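Long-range contacts in toluene, o-xylene monooxygenase oxygenase subunit (Pseudomonas stutzeri, PDB 2INC), which probably serves as a helical component of the oxygenase that uses molecular oxygen to hydroxylate toluene and o-xylene: residues B[124-128]-B[223-228]; B[62-68]-B[264-270]. All coordinates share one frame; numbering follows the deposited sequence.

Contact 1 of 2, residues B[124-128]-B[223-228]; sequences LFHAL and VEEALL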
ATOM      1  N   LEU B 124       0.089 -38.117   1.399  1.00 32.11           N
ATOM      2  CA  LEU B 124      -1.217 -38.054   0.811  1.00 31.41           C
ATOM      3  C   LEU B 124      -1.551 -36.596   0.388  1.00 30.66           C
ATOM      4  O   LEU B 124      -2.078 -36.389  -0.686  1.00 31.58           O
ATOM      5  CB  LEU B 124      -2.244 -38.589   1.793  1.00 32.59           C
ATOM      6  CG  LEU B 124      -3.680 -38.539   1.275  1.00 32.09           C
ATOM      7  CD1 LEU B 124      -3.850 -39.128  -0.178  1.00 37.10           C
ATOM      8  CD2 LEU B 124      -4.526 -39.396   2.234  1.00 34.46           C
ATOM      9  N   PHE B 125      -1.214 -35.607   1.207  1.00 29.65           N
ATOM     10  CA  PHE B 125      -1.545 -34.207   0.878  1.00 29.58           C
ATOM     11  C   PHE B 125      -0.723 -33.733  -0.303  1.00 30.62           C
ATOM     12  O   PHE B 125      -1.248 -32.992  -1.142  1.00 30.40           O
ATOM     13  CB  PHE B 125      -1.336 -33.243   2.094  1.00 30.36           C
ATOM     14  CG  PHE B 125      -2.276 -33.491   3.256  1.00 29.70           C
ATOM     15  CD1 PHE B 125      -1.909 -33.074   4.556  1.00 32.49           C
ATOM     16  CD2 PHE B 125      -3.505 -34.100   3.086  1.00 31.86           C
ATOM     17  CE1 PHE B 125      -2.730 -33.267   5.656  1.00 29.57           C
ATOM     18  CE2 PHE B 125      -4.353 -34.323   4.185  1.00 35.14           C
ATOM     19  CZ  PHE B 125      -3.973 -33.898   5.476  1.00 32.61           C
ATOM     20  N   HIS B 126       0.549 -34.166  -0.398  1.00 29.21           N
ATOM     21  CA  HIS B 126       1.320 -33.828  -1.582  1.00 30.28           C
ATOM     22  C   HIS B 126       0.759 -34.508  -2.845  1.00 31.17           C
ATOM     23  O   HIS B 126       0.690 -33.876  -3.884  1.00 32.55           O
ATOM     24  CB  HIS B 126       2.803 -34.168  -1.435  1.00 30.86           C
ATOM     25  CG  HIS B 126       3.623 -33.663  -2.589  1.00 33.18           C
ATOM     26  ND1 HIS B 126       3.802 -32.320  -2.840  1.00 30.61           N
ATOM     27  CD2 HIS B 126       4.221 -34.319  -3.607  1.00 34.00           C
ATOM     28  CE1 HIS B 126       4.519 -32.170  -3.943  1.00 35.45           C
ATOM     29  NE2 HIS B 126       4.804 -33.372  -4.418  1.00 36.91           N
ATOM     30  N   ALA B 127       0.266 -35.739  -2.728  1.00 30.14           N
ATOM     31  CA  ALA B 127      -0.380 -36.420  -3.861  1.00 29.09           C
ATOM     32  C   ALA B 127      -1.640 -35.652  -4.277  1.00 28.88           C
ATOM     33  O   ALA B 127      -1.917 -35.540  -5.456  1.00 30.34           O
ATOM     34  CB  ALA B 127      -0.743 -37.865  -3.478  1.00 29.12           C
ATOM     35  N   LEU B 128      -2.347 -35.051  -3.329  1.00 28.82           N
ATOM     36  CA  LEU B 128      -3.496 -34.219  -3.700  1.00 28.81           C
ATOM     37  C   LEU B 128      -3.057 -32.938  -4.406  1.00 29.90           C
ATOM     38  O   LEU B 128      -3.759 -32.443  -5.331  1.00 30.91           O
ATOM     39  CB  LEU B 128      -4.329 -33.871  -2.461  1.00 30.01           C
ATOM     40  CG  LEU B 128      -5.096 -35.001  -1.772  1.00 29.35           C
ATOM     41  CD1 LEU B 128      -5.810 -34.388  -0.555  1.00 33.63           C
ATOM     42  CD2 LEU B 128      -6.078 -35.629  -2.733  1.00 30.19           C
ATOM     43  N   VAL B 223     -10.613 -38.483   1.639  1.00 36.07           N
ATOM     44  CA  VAL B 223      -9.453 -38.010   2.423  1.00 35.67           C
ATOM     45  C   VAL B 223      -9.893 -37.059   3.543  1.00 36.24           C
ATOM     46  O   VAL B 223      -9.452 -37.154   4.700  1.00 35.86           O
ATOM     47  CB  VAL B 223      -8.418 -37.300   1.524  1.00 35.27           C
ATOM     48  CG1 VAL B 223      -7.315 -36.682   2.400  1.00 37.58           C
ATOM     49  CG2 VAL B 223      -7.835 -38.287   0.560  1.00 33.02           C
ATOM     50  N   GLU B 224     -10.806 -36.147   3.216  1.00 36.10           N
ATOM     51  CA  GLU B 224     -11.152 -35.104   4.165  1.00 35.83           C
ATOM     52  C   GLU B 224     -11.931 -35.710   5.316  1.00 35.96           C
ATOM     53  O   GLU B 224     -11.728 -35.324   6.451  1.00 35.71           O
ATOM     54  CB  GLU B 224     -11.940 -33.994   3.483  1.00 34.94           C
ATOM     55  CG  GLU B 224     -11.042 -33.227   2.466  1.00 39.36           C
ATOM     56  CD  GLU B 224     -11.825 -32.623   1.297  1.00 43.54           C
ATOM     57  OE1 GLU B 224     -13.108 -32.640   1.306  1.00 45.58           O
ATOM     58  OE2 GLU B 224     -11.144 -32.123   0.365  1.00 44.21           O
ATOM     59  N   GLU B 225     -12.821 -36.660   5.019  1.00 37.30           N
ATOM     60  CA  GLU B 225     -13.619 -37.294   6.085  1.00 37.88           C
ATOM     61  C   GLU B 225     -12.776 -38.212   6.976  1.00 38.13           C
ATOM     62  O   GLU B 225     -12.872 -38.151   8.196  1.00 39.30           O
ATOM     63  CB  GLU B 225     -14.901 -37.948   5.537  1.00 38.25           C
ATOM     64  CG  GLU B 225     -15.936 -36.933   4.955  1.00 40.08           C
ATOM     65  CD  GLU B 225     -16.261 -35.699   5.842  1.00 45.76           C
ATOM     66  OE1 GLU B 225     -16.564 -35.869   7.054  1.00 43.88           O
ATOM     67  OE2 GLU B 225     -16.245 -34.541   5.324  1.00 45.76           O
ATOM     68  N   ALA B 226     -11.877 -38.982   6.392  1.00 37.64           N
ATOM     69  CA  ALA B 226     -10.994 -39.804   7.203  1.00 37.09           C
ATOM     70  C   ALA B 226      -9.987 -38.999   8.026  1.00 37.55           C
ATOM     71  O   ALA B 226      -9.893 -39.134   9.264  1.00 37.00           O
ATOM     72  CB  ALA B 226     -10.281 -40.865   6.317  1.00 36.57           C
ATOM     73  N   LEU B 227      -9.237 -38.145   7.344  1.00 37.44           N
ATOM     74  CA  LEU B 227      -8.076 -37.510   7.937  1.00 38.25           C
ATOM     75  C   LEU B 227      -8.398 -36.215   8.626  1.00 39.29           C
ATOM     76  O   LEU B 227      -7.706 -35.830   9.542  1.00 42.43           O
ATOM     77  CB  LEU B 227      -7.003 -37.264   6.884  1.00 37.55           C
ATOM     78  CG  LEU B 227      -6.048 -38.422   6.649  1.00 39.22           C
ATOM     79  CD1 LEU B 227      -6.730 -39.625   5.943  1.00 39.31           C
ATOM     80  CD2 LEU B 227      -4.918 -37.929   5.821  1.00 40.00           C
ATOM     81  N   LEU B 228      -9.429 -35.496   8.216  1.00 40.32           N
ATOM     82  CA  LEU B 228      -9.668 -34.246   8.922  1.00 40.01           C
ATOM     83  C   LEU B 228     -10.793 -34.493   9.910  1.00 40.84           C
ATOM     84  O   LEU B 228     -10.613 -34.305  11.116  1.00 41.08           O
ATOM     85  CB  LEU B 228      -9.987 -33.084   7.959  1.00 39.45           C
ATOM     86  CG  LEU B 228      -8.976 -32.801   6.852  1.00 37.17           C
ATOM     87  CD1 LEU B 228      -9.421 -31.581   6.019  1.00 38.28           C
ATOM     88  CD2 LEU B 228      -7.573 -32.607   7.421  1.00 40.42           C
TER
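Val223 meets Leu124 tip to tip, and from this point the tight part of the contact spreads. Both Val223 methyls lie 3.9 Å from Leu124 CD2; CG1, anti to the backbone N (chi1 173°), also meets Leu128 CD1 at 4.0 Å. The same Leu124 CD2 also touches Leu227 CD2 at 3.9 Å, putting one methyl between two residues a helical turn apart. Phe125 and Leu227 lie alongside each other, running opposite ways, with Phe125 CE2 4.0 Å from Leu227 CD2, and Phe125 takes Val223 CG1 at the ring edge. These segments belong to helices 121-138 and 208-237, which run nearly antiparallel, at 156°, in a chain of helices and loops with no strand, a member of the ferritin clan. Their local axes stay 12.7 Å apart, too far for backbones to meet, which is why branched leucines and a phenylalanine suit the place: they are long enough to fill the gap, and no hydrogen bond crosses it. Packing is looser toward Leu228, which lies with Leu227 in a wider pi-type turn; its CD2 comes no nearer to Phe125 CZ than 4.3 Å. That side is buried too: Leu228 packs on Gln250 and Lys251 of helix 241-268, and Trp158 of helix 142-172 meets Phe125 edge-to-face. His126 NE2 is hydrogen-bonded to a basic side chain of another protein chain.

Contact 2 of 2, residues B[62-68]-B[264-270]; sequences HDDWNAF and LVKMALE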
ATOM      1  N   HIS B  62     -19.507 -29.269 -22.786  1.00 40.02           N
ATOM      2  CA  HIS B  62     -20.267 -28.023 -22.667  1.00 40.39           C
ATOM      3  C   HIS B  62     -19.876 -27.129 -23.835  1.00 41.81           C
ATOM      4  O   HIS B  62     -18.745 -27.206 -24.306  1.00 43.23           O
ATOM      5  CB  HIS B  62     -19.970 -27.332 -21.347  1.00 40.12           C
ATOM      6  CG  HIS B  62     -21.022 -26.371 -20.914  1.00 38.54           C
ATOM      7  ND1 HIS B  62     -21.172 -25.128 -21.486  1.00 40.94           N
ATOM      8  CD2 HIS B  62     -21.982 -26.466 -19.971  1.00 40.68           C
ATOM      9  CE1 HIS B  62     -22.170 -24.487 -20.903  1.00 37.11           C
ATOM     10  NE2 HIS B  62     -22.677 -25.277 -19.977  1.00 36.90           N
ATOM     11  N   ASP B  63     -20.771 -26.294 -24.335  1.00 41.95           N
ATOM     12  CA  ASP B  63     -20.366 -25.468 -25.488  1.00 43.82           C
ATOM     13  C   ASP B  63     -19.670 -24.201 -25.056  1.00 42.65           C
ATOM     14  O   ASP B  63     -19.128 -23.508 -25.890  1.00 42.04           O
ATOM     15  CB  ASP B  63     -21.535 -25.017 -26.377  1.00 45.27           C
ATOM     16  CG  ASP B  63     -22.379 -26.151 -26.900  1.00 51.85           C
ATOM     17  OD1 ASP B  63     -23.566 -25.870 -27.249  1.00 60.30           O
ATOM     18  OD2 ASP B  63     -21.897 -27.299 -26.996  1.00 59.82           O
ATOM     19  N   ASP B  64     -19.755 -23.847 -23.773  1.00 42.58           N
ATOM     20  CA  ASP B  64     -19.090 -22.624 -23.280  1.00 41.20           C
ATOM     21  C   ASP B  64     -18.521 -22.783 -21.881  1.00 38.94           C
ATOM     22  O   ASP B  64     -19.050 -22.227 -20.939  1.00 37.69           O
ATOM     23  CB  ASP B  64     -20.069 -21.466 -23.275  1.00 41.23           C
ATOM     24  CG  ASP B  64     -19.373 -20.117 -23.114  1.00 42.63           C
ATOM     25  OD1 ASP B  64     -18.111 -20.016 -23.298  1.00 42.92           O
ATOM     26  OD2 ASP B  64     -20.096 -19.142 -22.827  1.00 46.47           O
ATOM     27  N   TRP B  65     -17.431 -23.533 -21.741  1.00 36.97           N
ATOM     28  CA  TRP B  65     -16.874 -23.743 -20.404  1.00 35.19           C
ATOM     29  C   TRP B  65     -16.359 -22.442 -19.819  1.00 35.55           C
ATOM     30  O   TRP B  65     -16.224 -22.312 -18.596  1.00 34.73           O
ATOM     31  CB  TRP B  65     -15.719 -24.730 -20.456  1.00 34.55           C
ATOM     32  CG  TRP B  65     -16.140 -26.189 -20.579  1.00 36.31           C
ATOM     33  CD1 TRP B  65     -15.818 -27.048 -21.588  1.00 36.71           C
ATOM     34  CD2 TRP B  65     -16.929 -26.939 -19.645  1.00 37.66           C
ATOM     35  NE1 TRP B  65     -16.362 -28.296 -21.353  1.00 36.63           N
ATOM     36  CE2 TRP B  65     -17.035 -28.263 -20.159  1.00 37.58           C
ATOM     37  CE3 TRP B  65     -17.552 -26.628 -18.422  1.00 37.36           C
ATOM     38  CZ2 TRP B  65     -17.751 -29.259 -19.517  1.00 37.49           C
ATOM     39  CZ3 TRP B  65     -18.274 -27.641 -17.770  1.00 36.78           C
ATOM     40  CH2 TRP B  65     -18.365 -28.943 -18.337  1.00 35.31           C
ATOM     41  N   ASN B  66     -16.061 -21.472 -20.676  1.00 34.97           N
ATOM     42  CA  ASN B  66     -15.710 -20.119 -20.177  1.00 35.44           C
ATOM     43  C   ASN B  66     -16.761 -19.378 -19.362  1.00 35.84           C
ATOM     44  O   ASN B  66     -16.396 -18.438 -18.652  1.00 36.03           O
ATOM     45  CB  ASN B  66     -15.163 -19.189 -21.263  1.00 33.42           C
ATOM     46  CG  ASN B  66     -13.654 -19.460 -21.598  1.00 38.13           C
ATOM     47  OD1 ASN B  66     -12.763 -19.490 -20.727  1.00 34.75           O
ATOM     48  ND2 ASN B  66     -13.392 -19.593 -22.871  1.00 36.33           N
ATOM     49  N   ALA B  67     -18.039 -19.787 -19.470  1.00 35.84           N
ATOM     50  CA  ALA B  67     -19.093 -19.249 -18.621  1.00 37.30           C
ATOM     51  C   ALA B  67     -18.971 -19.638 -17.133  1.00 36.58           C
ATOM     52  O   ALA B  67     -19.631 -19.050 -16.297  1.00 35.60           O
ATOM     53  CB  ALA B  67     -20.479 -19.633 -19.136  1.00 37.34           C
ATOM     54  N   PHE B  68     -18.129 -20.606 -16.804  1.00 35.23           N
ATOM     55  CA  PHE B  68     -18.006 -21.021 -15.424  1.00 34.53           C
ATOM     56  C   PHE B  68     -17.503 -19.893 -14.532  1.00 35.41           C
ATOM     57  O   PHE B  68     -16.591 -19.143 -14.905  1.00 34.17           O
ATOM     58  CB  PHE B  68     -17.028 -22.217 -15.294  1.00 35.75           C
ATOM     59  CG  PHE B  68     -16.810 -22.653 -13.856  1.00 36.98           C
ATOM     60  CD1 PHE B  68     -17.827 -23.315 -13.157  1.00 36.23           C
ATOM     61  CD2 PHE B  68     -15.611 -22.348 -13.175  1.00 35.14           C
ATOM     62  CE1 PHE B  68     -17.661 -23.683 -11.796  1.00 34.34           C
ATOM     63  CE2 PHE B  68     -15.432 -22.737 -11.837  1.00 36.44           C
ATOM     64  CZ  PHE B  68     -16.429 -23.395 -11.148  1.00 35.10           C
ATOM     65  N   LEU B 264     -19.334 -26.445 -10.534  1.00 37.51           N
ATOM     66  CA  LEU B 264     -18.975 -27.007 -11.821  1.00 38.77           C
ATOM     67  C   LEU B 264     -19.892 -28.170 -12.239  1.00 39.34           C
ATOM     68  O   LEU B 264     -20.314 -28.252 -13.386  1.00 39.43           O
ATOM     69  CB  LEU B 264     -17.514 -27.454 -11.832  1.00 38.57           C
ATOM     70  CG  LEU B 264     -16.917 -27.886 -13.198  1.00 38.89           C
ATOM     71  CD1 LEU B 264     -17.027 -26.819 -14.270  1.00 40.47           C
ATOM     72  CD2 LEU B 264     -15.490 -28.291 -13.019  1.00 39.80           C
ATOM     73  N   VAL B 265     -20.179 -29.071 -11.310  1.00 39.60           N
ATOM     74  CA  VAL B 265     -21.089 -30.182 -11.612  1.00 40.35           C
ATOM     75  C   VAL B 265     -22.434 -29.553 -12.009  1.00 40.76           C
ATOM     76  O   VAL B 265     -23.055 -29.969 -13.020  1.00 41.80           O
ATOM     77  CB  VAL B 265     -21.247 -31.113 -10.429  1.00 40.43           C
ATOM     78  CG1 VAL B 265     -22.545 -31.980 -10.574  1.00 40.69           C
ATOM     79  CG2 VAL B 265     -20.006 -31.988 -10.284  1.00 39.21           C
ATOM     80  N   LYS B 266     -22.851 -28.528 -11.263  1.00 40.97           N
ATOM     81  CA  LYS B 266     -24.088 -27.834 -11.593  1.00 40.87           C
ATOM     82  C   LYS B 266     -24.097 -27.403 -13.050  1.00 41.55           C
ATOM     83  O   LYS B 266     -25.079 -27.633 -13.811  1.00 40.65           O
ATOM     84  CB  LYS B 266     -24.300 -26.628 -10.686  1.00 41.62           C
ATOM     85  CG  LYS B 266     -25.645 -25.955 -10.904  1.00 42.42           C
ATOM     86  CD  LYS B 266     -25.900 -24.912  -9.888  1.00 45.37           C
ATOM     87  CE  LYS B 266     -27.158 -24.151 -10.239  1.00 50.51           C
ATOM     88  NZ  LYS B 266     -27.238 -22.846  -9.501  1.00 55.25           N
ATOM     89  N   MET B 267     -23.021 -26.720 -13.446  1.00 40.97           N
ATOM     90  CA  MET B 267     -22.923 -26.256 -14.811  1.00 41.40           C
ATOM     91  C   MET B 267     -22.945 -27.420 -15.791  1.00 41.26           C
ATOM     92  O   MET B 267     -23.642 -27.361 -16.791  1.00 42.40           O
ATOM     93  CB  MET B 267     -21.679 -25.394 -14.983  1.00 40.36           C
ATOM     94  CG  MET B 267     -21.451 -25.020 -16.410  1.00 40.72           C
ATOM     95  SD  MET B 267     -19.990 -23.980 -16.459  1.00 42.85           S
ATOM     96  CE  MET B 267     -19.982 -23.502 -18.172  1.00 41.74           C
ATOM     97  N   ALA B 268     -22.179 -28.478 -15.524  1.00 40.94           N
ATOM     98  CA  ALA B 268     -22.165 -29.647 -16.378  1.00 40.96           C
ATOM     99  C   ALA B 268     -23.572 -30.234 -16.590  1.00 42.94           C
ATOM    100  O   ALA B 268     -23.910 -30.637 -17.699  1.00 42.84           O
ATOM    101  CB  ALA B 268     -21.206 -30.710 -15.824  1.00 40.44           C
ATOM    102  N   LEU B 269     -24.390 -30.237 -15.537  1.00 44.37           N
ATOM    103  CA  LEU B 269     -25.763 -30.796 -15.611  1.00 46.45           C
ATOM    104  C   LEU B 269     -26.703 -29.973 -16.502  1.00 47.53           C
ATOM    105  O   LEU B 269     -27.814 -30.400 -16.760  1.00 49.39           O
ATOM    106  CB  LEU B 269     -26.366 -30.948 -14.220  1.00 45.85           C
ATOM    107  CG  LEU B 269     -25.644 -31.919 -13.281  1.00 46.23           C
ATOM    108  CD1 LEU B 269     -26.544 -32.242 -12.047  1.00 45.32           C
ATOM    109  CD2 LEU B 269     -25.244 -33.158 -13.978  1.00 43.22           C
ATOM    110  N   GLU B 270     -26.270 -28.810 -16.975  1.00 48.76           N
ATOM    111  CA  GLU B 270     -27.057 -28.040 -17.949  1.00 50.14           C
ATOM    112  C   GLU B 270     -27.168 -28.760 -19.295  1.00 51.07           C
ATOM    113  O   GLU B 270     -28.118 -28.541 -20.045  1.00 52.23           O
ATOM    114  CB  GLU B 270     -26.466 -26.652 -18.184  1.00 50.63           C
ATOM    115  CG  GLU B 270     -26.492 -25.684 -17.005  1.00 49.68           C
ATOM    116  CD  GLU B 270     -25.598 -24.474 -17.278  1.00 51.13           C
ATOM    117  OE1 GLU B 270     -24.983 -24.413 -18.375  1.00 51.98           O
ATOM    118  OE2 GLU B 270     -25.510 -23.583 -16.402  1.00 54.07           O
TER
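Met267 lays its methyl over the imidazole of His62, the two side chains crossing at about a right angle. Met267 CE sits 3.7 Å from the His62 ring centroid and only 13° off the normal, a CH-pi contact. Met267 gets there by stretching straight out from the helix, every torsion near 180° (chi1 173°), and long, unbranched methionine can pass between His62, Trp65 and Phe68. On the way its sulfur passes 3.6 Å from Phe68 CB and reaches the edge of the Phe68 ring, a Met-aromatic contact. The face of that ring receives Leu264 CD1 instead, 4.2 Å from the centroid. Trp65 turns otherwise again: one face rests on His62 CB, CZ3 meets Leu264 CD1 at 3.8 Å, and Ala268 CB lies at its edge, where a small residue lets the indole come close. The loop before helix 76-99, with a 3-10 turn at 65-67, thus packs against the C-terminal end of helix 241-268, and Trp208 of helix 208-237 stacks edge-to-face with Trp65. On the more exposed side, His62 NE2 donates a nearly straight bond (2.9 Å) to Glu270 OE1, met on its anti side and tilted out of the carboxylate plane, though in the plane of the imidazole. His62 ND1 accepts Asp64 N at 3.0 Å in the ring plane, so both nitrogens fix the imidazole's rotation. An alanine at His62 is likely to leave Glu270 without its N-H mate and the Met267 methyl without the face it rests on. Phe68 O continues the anchorage by bonding to Thr143 OG1.

In the fold
Contact 1 is nested along the chain inside the loop that contact 2 closes: 62-68 comes first, then 124-128, 223-228 and finally 264-270. Their centres lie 27 Å apart and their nearest atoms about 14 Å, so they do not touch. Helices 208-237 and 241-268, which follow each other in the chain, carry the later segment of each contact, while helix 142-172 packs against both. Contact 1 joins two long helices in the buried interior, near the chain's centre; contact 2 fastens a loop to a helix end at the partly exposed periphery. All four segments belong to the hydroxylase region of the chain, consistent with a single helical unit tied together both inside and at its end.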